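Local coordinates for ESAT-6/WXG100 secretion system protein (PDB 7JQE), which probably serves as a membrane-linked subunit, with a large extracellular region, of the type VIIb secretion system that transports bacterial toxins, at residues A[197-202]-A[417-422]; A[260-265]-A[393-398]. One frame throughout, in Å; residues are numbered along the deposited sequence.

Helix 396-427 takes part in both contacts and is held by quite different chemistry at its start and further along it. Interaction 1 (197-202 with 417-422) lies in the buried part of the molecule, where the helix packs against helix 191-200 through methyl groups, selenium and alanine carbons. Interaction 2 (260-265 with 393-398) is a surface contact at the start of the same helix, about 36 Å away between centres. There a loop carboxylate, a threonine hydroxyl, backbone N-H groups and a water do much of the work. The second subunit comes within reach of both, so the helix is shared between fold and assembly.

Interaction 1. Residues A[197-202]-A[417-422]; sequences ASLMGS and DTASAM. With EDO (1,2-ethanediol), chain F.
Leu199 and Thr418 meet methyl to methyl where helix 191-200 packs against helix 396-427, a case of helix-on-helix packing in which one leucine makes three of the four residue contacts. Leu199 CB points at the other helix and stands 4.3 Å from Ala419 CB. CG comes next, beside the backbone N and anti to the carbonyl carbon (chi1 -81°). From there chi2 (169°) sets CD1 anti to CA, which carries this branch to helix 396-427. CD1 lodges between Thr418 and Met422, residues one turn apart that are joined by the backbone bond from Met422 N to Thr418 O. It touches Thr418 CG2 at 3.4 Å, a tight fit for two methyls, and the selenium of Met422, present as selenomethionine, at 3.8 Å. Both of these side chains cross the leucine at about a right angle. The other branch turns to a bound 1,2-ethanediol, with Leu199 CD2 4.1 Å from C2 of the ethanediol. Thr418 offers its methyl to the leucine, while OG1 shares a hydrogen bond of 3.0 Å with O2 of that ethanediol and another with Ser414 O. A second, smaller contact comes from Met200, also selenomethionine, whose CG lies 4.2 Å from Ala419 CB. Beyond this pair of helices, Met200 packs on Tyr241 and Lys242 of helix 225-244, and Asp417 forms a salt bridge with Lys234 of that helix. Helix 396-427 also meets the second subunit, with Ala421 against Ala421 of that subunit and Met422 against its Gln424.

Interaction 2. Residues A[260-265]-A[393-398]; sequences AEDAKP and TDTADD. With EDO (1,2-ethanediol), chain C; EDO (1,2-ethanediol), chain V.
Asp262 meets Thr393 and Thr395 where its loop passes the start of helix 396-427, placing a carboxylate beside the helix N-terminus, where backbone N-H groups converge. This is the junction between the helical and strand-rich parts of the chain: the loop 260-265 leads into strand 268-275, while segment 393-398 follows strand 382-392. Two hydrogen bonds run directly between the segments, both to Asp262 OD1. Thr395 N, at the N-cap position, gives a weak one (3.1 Å, with an N-H...O angle of only 121°), and Thr393 OG1 donates the other. A water adds a bridge, donating to Asp262 OD2 (2.8 Å) and accepting from Asp397 N (2.9 Å), so the second carboxylate oxygen is also tied to the first turn. The positive end of the helix dipole would probably favour the carboxylate, whereas two other acceptors near Asp262 OD2, Thr393 O at 3.2 Å and Asp394 OD1 at 4.1 Å, should work against it. The apolar contact is small, Ala396 CB lying 4.2 Å from Ala260 CB. The same Ala396 CB packs on the loop backbone, 3.5 Å from Glu261 C. Outside the pair, Pro265 rests on Ile390 and Val392 of strand 382-392, and Thr395 packs on Val399 of the second subunit. The threonine bond has its own signature, for Thr393 OG1 meets Asp262 OD1 from above the carboxylate, 51° out of its plane, at 3.1 Å.

Interaction 1. Residues A[197-202]-A[417-422]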
loop_
_atom_site.group_PDB
_atom_site.type_symbol
_atom_site.label_atom_id
_atom_site.label_comp_id
_atom_site.label_asym_id
_atom_site.label_seq_id
_atom_site.Cartn_x
_atom_site.Cartn_y
_atom_site.Cartn_z
ATOM N N ALA A 197 -4.514 7.915 -8.256
ATOM C CA ALA A 197 -4.503 8.491 -9.597
ATOM C C ALA A 197 -3.357 9.475 -9.774
ATOM O O ALA A 197 -2.795 9.583 -10.869
ATOM C CB ALA A 197 -5.838 9.177 -9.896
ATOM N N SER A 198 -3.002 10.208 -8.717
ATOM C CA SER A 198 -1.863 11.112 -8.792
ATOM C C SER A 198 -0.586 10.341 -9.094
ATOM O O SER A 198 0.165 10.690 -10.012
ATOM C CB SER A 198 -1.731 11.892 -7.486
ATOM O OG SER A 198 -0.543 12.662 -7.471
ATOM N N LEU A 199 -0.332 9.276 -8.331
ATOM C CA LEU A 199 0.829 8.429 -8.585
ATOM C C LEU A 199 0.812 7.876 -10.005
ATOM O O LEU A 199 1.832 7.888 -10.704
ATOM C CB LEU A 199 0.869 7.288 -7.570
ATOM C CG LEU A 199 1.441 7.598 -6.189
ATOM C CD1 LEU A 199 1.160 6.445 -5.241
ATOM C CD2 LEU A 199 2.939 7.853 -6.292
HETATM N N MSE A 200 -0.337 7.379 -10.447
HETATM C CA MSE A 200 -0.428 6.707 -11.738
HETATM C C MSE A 200 -0.332 7.678 -12.909
HETATM O O MSE A 200 -0.127 7.257 -14.047
HETATM C CB MSE A 200 -1.729 5.905 -11.830
HETATM C CG MSE A 200 -1.805 4.759 -10.825
HETATM SE SE MSE A 200 -3.353 3.583 -11.028
HETATM C CE MSE A 200 -3.184 3.118 -12.914
ATOM N N GLY A 201 -0.472 8.976 -12.627
ATOM C CA GLY A 201 -0.427 9.964 -13.694
ATOM C C GLY A 201 0.902 10.008 -14.426
ATOM O O GLY A 201 0.968 10.453 -15.574
ATOM N N SER A 202 1.977 9.556 -13.779
ATOM C CA SER A 202 3.305 9.545 -14.382
ATOM C C SER A 202 3.845 8.126 -14.525
ATOM O O SER A 202 5.059 7.916 -14.566
ATOM C CB SER A 202 4.270 10.406 -13.571
ATOM O OG SER A 202 4.496 9.842 -12.295
ATOM N N ASP A 417 5.427 0.221 -7.390
ATOM C CA ASP A 417 5.299 -0.538 -6.150
ATOM C C ASP A 417 4.324 0.135 -5.191
ATOM O O ASP A 417 3.472 -0.534 -4.594
ATOM C CB ASP A 417 6.669 -0.711 -5.490
ATOM C CG ASP A 417 7.505 -1.802 -6.144
ATOM O OD1 ASP A 417 6.947 -2.870 -6.476
ATOM O OD2 ASP A 417 8.723 -1.588 -6.323
ATOM N N THR A 418 4.432 1.454 -5.036
ATOM C CA THR A 418 3.562 2.171 -4.114
ATOM C C THR A 418 2.099 2.037 -4.522
ATOM O O THR A 418 1.262 1.585 -3.736
ATOM C CB THR A 418 3.974 3.641 -4.046
ATOM O OG1 THR A 418 5.290 3.731 -3.487
ATOM C CG2 THR A 418 2.995 4.430 -3.172
ATOM N N ALA A 419 1.776 2.416 -5.759
ATOM C CA ALA A 419 0.383 2.395 -6.193
ATOM C C ALA A 419 -0.188 0.982 -6.181
ATOM O O ALA A 419 -1.338 0.773 -5.775
ATOM C CB ALA A 419 0.258 3.009 -7.583
ATOM N N SER A 420 0.592 -0.003 -6.626
ATOM C CA SER A 420 0.098 -1.376 -6.622
ATOM C C SER A 420 -0.196 -1.851 -5.206
ATOM O O SER A 420 -1.176 -2.569 -4.977
ATOM C CB SER A 420 1.105 -2.307 -7.289
ATOM O OG SER A 420 0.570 -3.609 -7.424
ATOM N N ALA A 421 0.648 -1.471 -4.243
ATOM C CA ALA A 421 0.425 -1.890 -2.863
ATOM C C ALA A 421 -0.811 -1.219 -2.279
ATOM O O ALA A 421 -1.566 -1.848 -1.528
ATOM C CB ALA A 421 1.654 -1.583 -2.013
HETATM N N MSE A 422 -1.035 0.050 -2.608
HETATM C CA MSE A 422 -2.236 0.748 -2.177
HETATM C C MSE A 422 -3.465 0.029 -2.710
HETATM O O MSE A 422 -4.374 -0.314 -1.956
HETATM C CB MSE A 422 -2.223 2.197 -2.652
HETATM C CG MSE A 422 -1.194 3.069 -1.959
HETATM SE SE MSE A 422 -1.130 4.866 -2.726
HETATM C CE MSE A 422 -0.002 5.720 -1.382
HETATM C C1 EDO F . 7.861 8.407 -4.195
HETATM O O1 EDO F . 7.664 8.508 -2.779
HETATM C C2 EDO F . 6.735 7.590 -4.820
HETATM O O2 EDO F . 6.740 6.267 -4.270
#

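Interaction 2. Residues A[260-265]-A[393-398]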
loop_
_atom_site.group_PDB
_atom_site.type_symbol
_atom_site.label_atom_id
_atom_site.label_comp_id
_atom_site.label_asym_id
_atom_site.label_seq_id
_atom_site.Cartn_x
_atom_site.Cartn_y
_atom_site.Cartn_z
ATOM N N ALA A 260 23.612 1.738 -26.194
ATOM C CA ALA A 260 24.970 2.196 -25.941
ATOM C C ALA A 260 25.973 1.216 -26.541
ATOM O O ALA A 260 25.883 0.004 -26.317
ATOM C CB ALA A 260 25.208 2.361 -24.441
ATOM N N GLU A 261 26.924 1.742 -27.307
ATOM C CA GLU A 261 27.945 0.934 -27.961
ATOM C C GLU A 261 29.331 1.380 -27.516
ATOM O O GLU A 261 29.604 2.580 -27.400
ATOM C CB GLU A 261 27.840 1.025 -29.492
ATOM C CG GLU A 261 26.643 0.296 -30.086
ATOM C CD GLU A 261 26.690 -1.203 -29.839
ATOM O OE1 GLU A 261 27.805 -1.757 -29.746
ATOM O OE2 GLU A 261 25.610 -1.824 -29.730
ATOM N N ASP A 262 30.198 0.406 -27.264
ATOM C CA ASP A 262 31.589 0.704 -26.966
ATOM C C ASP A 262 32.319 1.106 -28.242
ATOM O O ASP A 262 31.906 0.764 -29.353
ATOM C CB ASP A 262 32.267 -0.510 -26.333
ATOM C CG ASP A 262 31.611 -0.929 -25.029
ATOM O OD1 ASP A 262 31.860 -0.263 -23.998
ATOM O OD2 ASP A 262 30.837 -1.915 -25.038
ATOM N N ALA A 263 33.406 1.858 -28.075
ATOM C CA ALA A 263 34.276 2.134 -29.207
ATOM C C ALA A 263 34.736 0.827 -29.835
ATOM O O ALA A 263 34.851 -0.204 -29.165
ATOM C CB ALA A 263 35.487 2.960 -28.772
ATOM N N LYS A 264 34.991 0.869 -31.137
ATOM C CA LYS A 264 35.510 -0.288 -31.865
ATOM C C LYS A 264 36.871 0.061 -32.455
ATOM O O LYS A 264 36.948 0.800 -33.455
ATOM C CB LYS A 264 34.536 -0.725 -32.957
ATOM C CG LYS A 264 34.688 -2.178 -33.381
ATOM C CD LYS A 264 34.402 -3.127 -32.220
ATOM C CE LYS A 264 34.490 -4.587 -32.654
ATOM N NZ LYS A 264 34.339 -5.526 -31.505
ATOM N N PRO A 265 37.965 -0.420 -31.874
ATOM C CA PRO A 265 39.290 -0.083 -32.403
ATOM C C PRO A 265 39.574 -0.813 -33.708
ATOM O O PRO A 265 39.003 -1.863 -34.008
ATOM C CB PRO A 265 40.241 -0.536 -31.292
ATOM C CG PRO A 265 39.501 -1.623 -30.596
ATOM C CD PRO A 265 38.045 -1.253 -30.661
ATOM N N THR A 393 36.514 -2.690 -25.020
ATOM C CA THR A 393 35.764 -2.585 -23.779
ATOM C C THR A 393 34.336 -3.080 -23.974
ATOM O O THR A 393 33.792 -3.061 -25.082
ATOM C CB THR A 393 35.751 -1.146 -23.263
ATOM O OG1 THR A 393 34.923 -0.342 -24.112
ATOM C CG2 THR A 393 37.162 -0.573 -23.255
ATOM N N ASP A 394 33.733 -3.527 -22.869
ATOM C CA ASP A 394 32.399 -4.117 -22.868
ATOM C C ASP A 394 31.479 -3.419 -21.874
ATOM O O ASP A 394 30.487 -4.007 -21.437
ATOM C CB ASP A 394 32.483 -5.610 -22.537
ATOM C CG ASP A 394 31.335 -6.400 -23.111
ATOM O OD1 ASP A 394 30.433 -5.784 -23.716
ATOM O OD2 ASP A 394 31.347 -7.643 -22.966
ATOM N N THR A 395 31.786 -2.175 -21.511
ATOM C CA THR A 395 31.148 -1.509 -20.387
ATOM C C THR A 395 30.314 -0.301 -20.806
ATOM O O THR A 395 29.967 0.529 -19.958
ATOM C CB THR A 395 32.208 -1.083 -19.374
ATOM O OG1 THR A 395 33.127 -0.177 -20.001
ATOM C CG2 THR A 395 32.967 -2.300 -18.859
ATOM N N ALA A 396 29.985 -0.182 -22.096
ATOM C CA ALA A 396 29.228 0.977 -22.556
ATOM C C ALA A 396 27.823 0.986 -21.966
ATOM O O ALA A 396 27.353 2.015 -21.469
ATOM C CB ALA A 396 29.165 0.993 -24.081
ATOM N N ASP A 397 27.131 -0.154 -22.026
ATOM C CA ASP A 397 25.778 -0.220 -21.494
ATOM C C ASP A 397 25.781 -0.094 -19.975
ATOM O O ASP A 397 24.953 0.627 -19.405
ATOM C CB ASP A 397 25.104 -1.516 -21.949
ATOM C CG ASP A 397 25.972 -2.740 -21.731
ATOM O OD1 ASP A 397 27.070 -2.602 -21.149
ATOM O OD2 ASP A 397 25.552 -3.844 -22.141
ATOM N N ASP A 398 26.718 -0.771 -19.306
ATOM C CA ASP A 398 26.852 -0.634 -17.860
ATOM C C ASP A 398 27.006 0.830 -17.459
ATOM O O ASP A 398 26.307 1.318 -16.563
ATOM C CB ASP A 398 28.045 -1.460 -17.368
ATOM C CG ASP A 398 27.741 -2.955 -17.295
ATOM O OD1 ASP A 398 27.254 -3.532 -18.290
ATOM O OD2 ASP A 398 28.003 -3.560 -16.236
HETATM C C1 EDO C . 27.741 -6.179 -21.266
HETATM O O1 EDO C . 28.154 -4.908 -20.744
HETATM C C2 EDO C . 27.588 -7.185 -20.130
HETATM O O2 EDO C . 26.667 -6.682 -19.150
HETATM C C1 EDO V . 24.086 -2.974 -26.941
HETATM O O1 EDO V . 23.542 -2.418 -25.736
HETATM C C2 EDO V . 24.725 -4.332 -26.657
HETATM O O2 EDO V . 25.807 -4.183 -25.729
HETATM O O HOH W 1 28.301 -2.022 -23.930
#